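One contact in two related proteins. Structure 1 is aminotransferase, class III from Thermomicrobium roseum, which acts as a thermostable (S)-enantioselective omega-transaminase, probably moving amino groups from one substrate to another with the help of pyridoxal 5'-phosphate: PDB 6IO1 (chain A, 1.80 Å), residues 226-231 and 259-264. Structure 2 is putrescine aminotransferase from Halomonas elongata: PDB 6GWI (chain B, 2.00 Å), residues 222-227 and 255-260. One frame, after least-squares fit of the local backbone (RMSD 0.24 Å); residues are numbered along the deposited sequences.

Structure 1 (6IO1); sequences GEPVQG and LDEVIT. With PMP (4'-deoxy-4'-aminopyridoxal-5'-phosphate), chain C.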
loop_
_atom_site.group_PDB
_atom_site.type_symbol
_atom_site.label_atom_id
_atom_site.label_comp_id
_atom_site.label_asym_id
_atom_site.label_seq_id
_atom_site.Cartn_x
_atom_site.Cartn_y
_atom_site.Cartn_z
ATOM N N GLY A 226 -18.046 0.650 6.277
ATOM C CA GLY A 226 -18.292 -0.647 6.877
ATOM C C GLY A 226 -18.191 -1.760 5.862
ATOM O O GLY A 226 -18.349 -1.550 4.655
ATOM N N GLU A 227 -17.925 -2.958 6.371
ATOM C CA GLU A 227 -17.926 -4.192 5.597
ATOM C C GLU A 227 -19.329 -4.790 5.582
ATOM O O GLU A 227 -20.039 -4.720 6.591
ATOM C CB GLU A 227 -16.953 -5.207 6.190
ATOM C CG GLU A 227 -15.562 -4.661 6.485
ATOM C CD GLU A 227 -14.890 -5.377 7.644
ATOM O OE1 GLU A 227 -14.355 -6.486 7.433
ATOM O OE2 GLU A 227 -14.896 -4.830 8.768
ATOM N N PRO A 228 -19.771 -5.362 4.458
ATOM C CA PRO A 228 -21.083 -6.038 4.469
ATOM C C PRO A 228 -21.145 -7.135 5.514
ATOM O O PRO A 228 -22.114 -7.219 6.280
ATOM C CB PRO A 228 -21.206 -6.584 3.039
ATOM C CG PRO A 228 -20.284 -5.739 2.222
ATOM C CD PRO A 228 -19.144 -5.382 3.127
ATOM N N VAL A 229 -20.121 -7.981 5.567
ATOM C CA VAL A 229 -19.898 -8.906 6.668
ATOM C C VAL A 229 -18.517 -8.608 7.230
ATOM O O VAL A 229 -17.516 -8.710 6.508
ATOM C CB VAL A 229 -20.004 -10.373 6.220
ATOM C CG1 VAL A 229 -19.660 -11.305 7.373
ATOM C CG2 VAL A 229 -21.393 -10.667 5.684
ATOM N N GLN A 230 -18.461 -8.227 8.504
ATOM C CA GLN A 230 -17.176 -7.953 9.133
ATOM C C GLN A 230 -16.348 -9.230 9.150
ATOM O O GLN A 230 -16.837 -10.288 9.545
ATOM C CB GLN A 230 -17.382 -7.421 10.552
ATOM C CG GLN A 230 -17.977 -6.020 10.602
ATOM C CD GLN A 230 -18.445 -5.628 11.990
ATOM O OE1 GLN A 230 -19.275 -6.307 12.595
ATOM N NE2 GLN A 230 -17.917 -4.521 12.500
ATOM N N GLY A 231 -15.100 -9.138 8.701
ATOM C CA GLY A 231 -14.296 -10.332 8.528
ATOM C C GLY A 231 -13.256 -10.563 9.603
ATOM O O GLY A 231 -13.340 -11.538 10.355
ATOM N N LEU A 259 -18.630 1.265 1.269
ATOM C CA LEU A 259 -18.750 -0.169 1.492
ATOM C C LEU A 259 -17.393 -0.820 1.266
ATOM O O LEU A 259 -16.822 -0.716 0.174
ATOM C CB LEU A 259 -19.805 -0.786 0.574
ATOM C CG LEU A 259 -20.476 -2.034 1.147
ATOM C CD1 LEU A 259 -21.229 -1.701 2.428
ATOM C CD2 LEU A 259 -21.400 -2.666 0.125
ATOM N N ASP A 260 -16.885 -1.491 2.296
ATOM C CA ASP A 260 -15.576 -2.138 2.251
ATOM C C ASP A 260 -15.788 -3.570 1.780
ATOM O O ASP A 260 -16.173 -4.444 2.560
ATOM C CB ASP A 260 -14.909 -2.074 3.623
ATOM C CG ASP A 260 -13.511 -2.679 3.638
ATOM O OD1 ASP A 260 -13.167 -3.461 2.731
ATOM O OD2 ASP A 260 -12.750 -2.365 4.575
ATOM N N GLU A 261 -15.521 -3.815 0.498
ATOM C CA GLU A 261 -15.668 -5.134 -0.102
ATOM C C GLU A 261 -14.329 -5.841 -0.282
ATOM O O GLU A 261 -14.203 -6.701 -1.159
ATOM C CB GLU A 261 -16.393 -5.026 -1.444
ATOM C CG GLU A 261 -17.835 -4.556 -1.336
ATOM C CD GLU A 261 -18.833 -5.667 -1.596
ATOM O OE1 GLU A 261 -18.440 -6.851 -1.528
ATOM O OE2 GLU A 261 -20.011 -5.357 -1.872
ATOM N N VAL A 262 -13.324 -5.481 0.521
ATOM C CA VAL A 262 -11.992 -6.063 0.367
ATOM C C VAL A 262 -12.040 -7.577 0.547
ATOM O O VAL A 262 -11.407 -8.326 -0.208
ATOM C CB VAL A 262 -11.005 -5.399 1.346
ATOM C CG1 VAL A 262 -9.741 -6.227 1.486
ATOM C CG2 VAL A 262 -10.666 -3.990 0.875
ATOM N N ILE A 263 -12.797 -8.053 1.532
ATOM C CA ILE A 263 -12.932 -9.490 1.759
ATOM C C ILE A 263 -14.131 -10.060 1.016
ATOM O O ILE A 263 -14.015 -11.057 0.297
ATOM C CB ILE A 263 -13.032 -9.785 3.272
ATOM C CG1 ILE A 263 -11.699 -9.525 3.971
ATOM C CG2 ILE A 263 -13.482 -11.219 3.503
ATOM C CD1 ILE A 263 -11.710 -9.903 5.437
ATOM N N THR A 264 -15.300 -9.435 1.179
ATOM C CA THR A 264 -16.525 -9.969 0.595
ATOM C C THR A 264 -16.504 -9.927 -0.927
ATOM O O THR A 264 -17.191 -10.725 -1.575
ATOM C CB THR A 264 -17.736 -9.195 1.117
ATOM O OG1 THR A 264 -17.592 -7.806 0.793
ATOM C CG2 THR A 264 -17.854 -9.348 2.625
HETATM N N1 PMP C . -10.139 -3.956 4.544
HETATM C C2 PMP C . -10.558 -5.142 4.986
HETATM C C2A PMP C . -12.026 -5.437 4.985
HETATM C C3 PMP C . -9.641 -6.096 5.444
HETATM O O3 PMP C . -10.099 -7.301 5.891
HETATM C C4 PMP C . -8.274 -5.804 5.438
HETATM C C4A PMP C . -7.268 -6.817 5.928
HETATM N N4A PMP C . -7.720 -8.198 5.733
HETATM C C5 PMP C . -7.854 -4.551 4.969
HETATM C C6 PMP C . -8.828 -3.670 4.536
HETATM C C5A PMP C . -6.403 -4.179 4.941
HETATM O O4P PMP C . -5.794 -4.580 3.673
HETATM P P PMP C . -4.207 -4.425 3.413
HETATM O O1P PMP C . -3.973 -4.915 1.997
HETATM O O2P PMP C . -3.898 -2.951 3.587
HETATM O O3P PMP C . -3.536 -5.295 4.457
#
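G226 and L259 pair in parallel where neighbouring strands 221-226 and 256-260 of the central sheet run out beside the cofactor, and D260 N gives G226 O a nearly straight 2.8 Å bond (176°). The leucine branch reaches the proline ring, L259 CG lying 3.9 Å from P228 CG, while P228 CD packs 3.2 Å from D260 O. With chi1 at 58°, T264 turns OG1 toward P228 CG (3.7 Å) and leaves CG2 3.9 Å from V229 O; OG1 donates to E261 OE1. D260 OD1 accepts from V262 N in an Asx turn; OD2, hydrogen-bonded to H155 ND1 and N125 ND2, faces PMP N1 at 3.1 Å, as in fold-type I PLP enzymes. E227 CG runs beside D260 CB, OE1 accepts from G231 N while Y154 N serves OE2, and I263 CD1 meets G231 CA.

Structure 2 (6GWI); sequences AEPVQG and ADEVIC. With PLP (pyridoxal-5'-phosphate), chain D.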
loop_
_atom_site.group_PDB
_atom_site.type_symbol
_atom_site.label_atom_id
_atom_site.label_comp_id
_atom_site.label_asym_id
_atom_site.label_seq_id
_atom_site.Cartn_x
_atom_site.Cartn_y
_atom_site.Cartn_z
ATOM N N ALA B 222 -18.459 0.689 6.203
ATOM C CA ALA B 222 -18.741 -0.584 6.846
ATOM C C ALA B 222 -18.408 -1.734 5.908
ATOM O O ALA B 222 -18.579 -1.623 4.692
ATOM C CB ALA B 222 -20.213 -0.665 7.275
ATOM N N GLU B 223 -17.909 -2.825 6.484
ATOM C CA GLU B 223 -17.851 -4.098 5.774
ATOM C C GLU B 223 -19.263 -4.670 5.692
ATOM O O GLU B 223 -19.970 -4.680 6.705
ATOM C CB GLU B 223 -16.933 -5.085 6.501
ATOM C CG GLU B 223 -15.520 -4.580 6.784
ATOM C CD GLU B 223 -14.828 -5.371 7.889
ATOM O OE1 GLU B 223 -14.455 -6.543 7.661
ATOM O OE2 GLU B 223 -14.673 -4.822 8.999
ATOM N N PRO B 224 -19.726 -5.130 4.523
ATOM C CA PRO B 224 -21.046 -5.790 4.493
ATOM C C PRO B 224 -21.151 -6.901 5.523
ATOM O O PRO B 224 -22.152 -7.004 6.244
ATOM C CB PRO B 224 -21.143 -6.319 3.056
ATOM C CG PRO B 224 -20.253 -5.418 2.266
ATOM C CD PRO B 224 -19.106 -5.084 3.185
ATOM N N VAL B 225 -20.111 -7.724 5.612
ATOM C CA VAL B 225 -19.926 -8.694 6.682
ATOM C C VAL B 225 -18.520 -8.488 7.227
ATOM O O VAL B 225 -17.561 -8.406 6.452
ATOM C CB VAL B 225 -20.107 -10.141 6.186
ATOM C CG1 VAL B 225 -19.672 -11.130 7.252
ATOM C CG2 VAL B 225 -21.550 -10.385 5.788
ATOM N N GLN B 226 -18.397 -8.403 8.551
ATOM C CA GLN B 226 -17.100 -8.183 9.182
ATOM C C GLN B 226 -16.251 -9.448 9.092
ATOM O O GLN B 226 -16.675 -10.522 9.531
ATOM C CB GLN B 226 -17.295 -7.773 10.639
ATOM C CG GLN B 226 -17.905 -6.396 10.825
ATOM C CD GLN B 226 -18.521 -6.225 12.200
ATOM O OE1 GLN B 226 -19.728 -6.395 12.375
ATOM N NE2 GLN B 226 -17.694 -5.898 13.186
ATOM N N GLY B 227 -15.050 -9.320 8.528
ATOM C CA GLY B 227 -14.167 -10.455 8.343
ATOM C C GLY B 227 -13.189 -10.664 9.480
ATOM O O GLY B 227 -13.373 -11.559 10.311
ATOM N N ALA B 255 -18.824 0.910 1.181
ATOM C CA ALA B 255 -18.881 -0.519 1.466
ATOM C C ALA B 255 -17.486 -1.091 1.232
ATOM O O ALA B 255 -17.017 -1.144 0.090
ATOM C CB ALA B 255 -19.925 -1.208 0.592
ATOM N N ASP B 256 -16.817 -1.500 2.308
ATOM C CA ASP B 256 -15.473 -2.068 2.201
ATOM C C ASP B 256 -15.606 -3.516 1.742
ATOM O O ASP B 256 -15.998 -4.389 2.524
ATOM C CB ASP B 256 -14.732 -1.973 3.531
ATOM C CG ASP B 256 -13.268 -2.394 3.421
ATOM O OD1 ASP B 256 -12.921 -3.137 2.479
ATOM O OD2 ASP B 256 -12.462 -1.997 4.291
ATOM N N GLU B 257 -15.274 -3.768 0.475
ATOM C CA GLU B 257 -15.463 -5.062 -0.167
ATOM C C GLU B 257 -14.167 -5.859 -0.273
ATOM O O GLU B 257 -14.069 -6.769 -1.103
ATOM C CB GLU B 257 -16.063 -4.873 -1.561
ATOM C CG GLU B 257 -17.452 -4.287 -1.569
ATOM C CD GLU B 257 -18.519 -5.326 -1.295
ATOM O OE1 GLU B 257 -18.171 -6.515 -1.116
ATOM O OE2 GLU B 257 -19.708 -4.954 -1.266
ATOM N N VAL B 258 -13.161 -5.520 0.534
ATOM C CA VAL B 258 -11.852 -6.150 0.396
ATOM C C VAL B 258 -11.946 -7.655 0.622
ATOM O O VAL B 258 -11.269 -8.437 -0.058
ATOM C CB VAL B 258 -10.845 -5.480 1.350
ATOM C CG1 VAL B 258 -9.548 -6.274 1.433
ATOM C CG2 VAL B 258 -10.560 -4.058 0.876
ATOM N N ILE B 259 -12.766 -8.090 1.579
ATOM C CA ILE B 259 -12.984 -9.521 1.794
ATOM C C ILE B 259 -14.208 -10.033 1.039
ATOM O O ILE B 259 -14.165 -11.113 0.446
ATOM C CB ILE B 259 -13.102 -9.824 3.304
ATOM C CG1 ILE B 259 -11.706 -9.938 3.921
ATOM C CG2 ILE B 259 -13.906 -11.107 3.537
ATOM C CD1 ILE B 259 -11.698 -10.155 5.427
ATOM N N CYS B 260 -15.325 -9.298 1.080
ATOM C CA CYS B 260 -16.578 -9.812 0.539
ATOM C C CYS B 260 -16.611 -9.816 -0.983
ATOM O O CYS B 260 -17.460 -10.496 -1.569
ATOM C CB CYS B 260 -17.755 -8.983 1.061
ATOM S SG CYS B 260 -17.974 -9.033 2.856
HETATM N N1 PLP D . -10.457 -3.894 4.462
HETATM C C2 PLP D . -10.879 -5.145 4.860
HETATM C C2A PLP D . -12.347 -5.406 5.071
HETATM C C3 PLP D . -9.946 -6.159 5.061
HETATM O O3 PLP D . -10.388 -7.395 5.456
HETATM C C4 PLP D . -8.581 -5.931 4.855
HETATM C C4A PLP D . -7.732 -7.104 4.441
HETATM C C5 PLP D . -8.173 -4.653 4.461
HETATM C C6 PLP D . -9.113 -3.647 4.265
HETATM C C5A PLP D . -6.712 -4.325 4.235
HETATM O O4P PLP D . -6.232 -4.842 3.016
HETATM P P PLP D . -4.638 -4.969 2.818
HETATM O O1P PLP D . -4.009 -3.603 2.960
HETATM O O2P PLP D . -4.357 -5.551 1.453
HETATM O O3P PLP D . -4.086 -5.886 3.877
#
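A222 and A255 form a parallel pair with CA atoms 5.4 Å apart, and D256 N donates to A222 O at 3.0 Å (160°). The side chain of A255 is a single methyl, its CB 4.3 Å from A222 O and 4.5 Å from P224 CG, while P224 CD packs 3.3 Å from D256 O. With chi1 at -62°, C260 carries SG away from its own carbonyl carbon to V225, 3.7 Å from V225 O and 4.1 Å from P224 CD. D256 OD1 accepts from V258 N in an Asx turn; OD2, hydrogen-bonded to H151 ND1 and N121 ND2, faces PLP N1 at 2.8 Å, as in fold-type I PLP enzymes. E223 CG runs beside D256 CB, OE1 accepts from G227 N while Y150 N serves OE2, and I259 CD1 meets G227 CA.

How the two compare
The CA atoms that can be compared coincide within the error, and the parallel pairing is tied by D260(A) N to G226(A) O and by D256(B) N to A222(B) O. E227(A), V229(A), D260(A), V262(A) and I263(A) also hold their places, as do their counterparts, so the Asx turn of D260(A) and D256(B) and the bond from G231(A) N or G227(B) N to the glutamate recur.

At L259(A) against A255(B) the CB atoms coincide, and each lies near the carbonyl oxygen of the neighbouring strand: 4.4 Å from L259(A) CB to G226(A) O, 4.3 Å from A255(B) CB to A222(B) O. CG, CD1 and CD2 of L259(A) have no counterpart in A255(B). The proline is touched in both, but the branch that brings L259(A) CG to 3.9 Å from P228(A) CG is absent in structure 2, leaving a smaller apolar surface from this residue. On the neighbouring strand, G226(A) stands against A222(B), whose buried CB has no counterpart and does not come within 4.5 Å of the other segment.

At T264(A) against C260(B), the CB atoms again coincide and the sulfur takes the place of the methyl: T264(A) CG2 and C260(B) SG are 0.4 Å apart after superposition. Both side chains touch V229(A) or V225(B), and the proline as well. OG1 of T264(A) has no counterpart, so C260(B) lacks the hydroxyl that stands 3.7 Å from P228(A) CG.

The two cofactors are bound at the same place against matching residues, but structure 1 holds PMP, with the amine N4A on C4A, and structure 2 holds PLP.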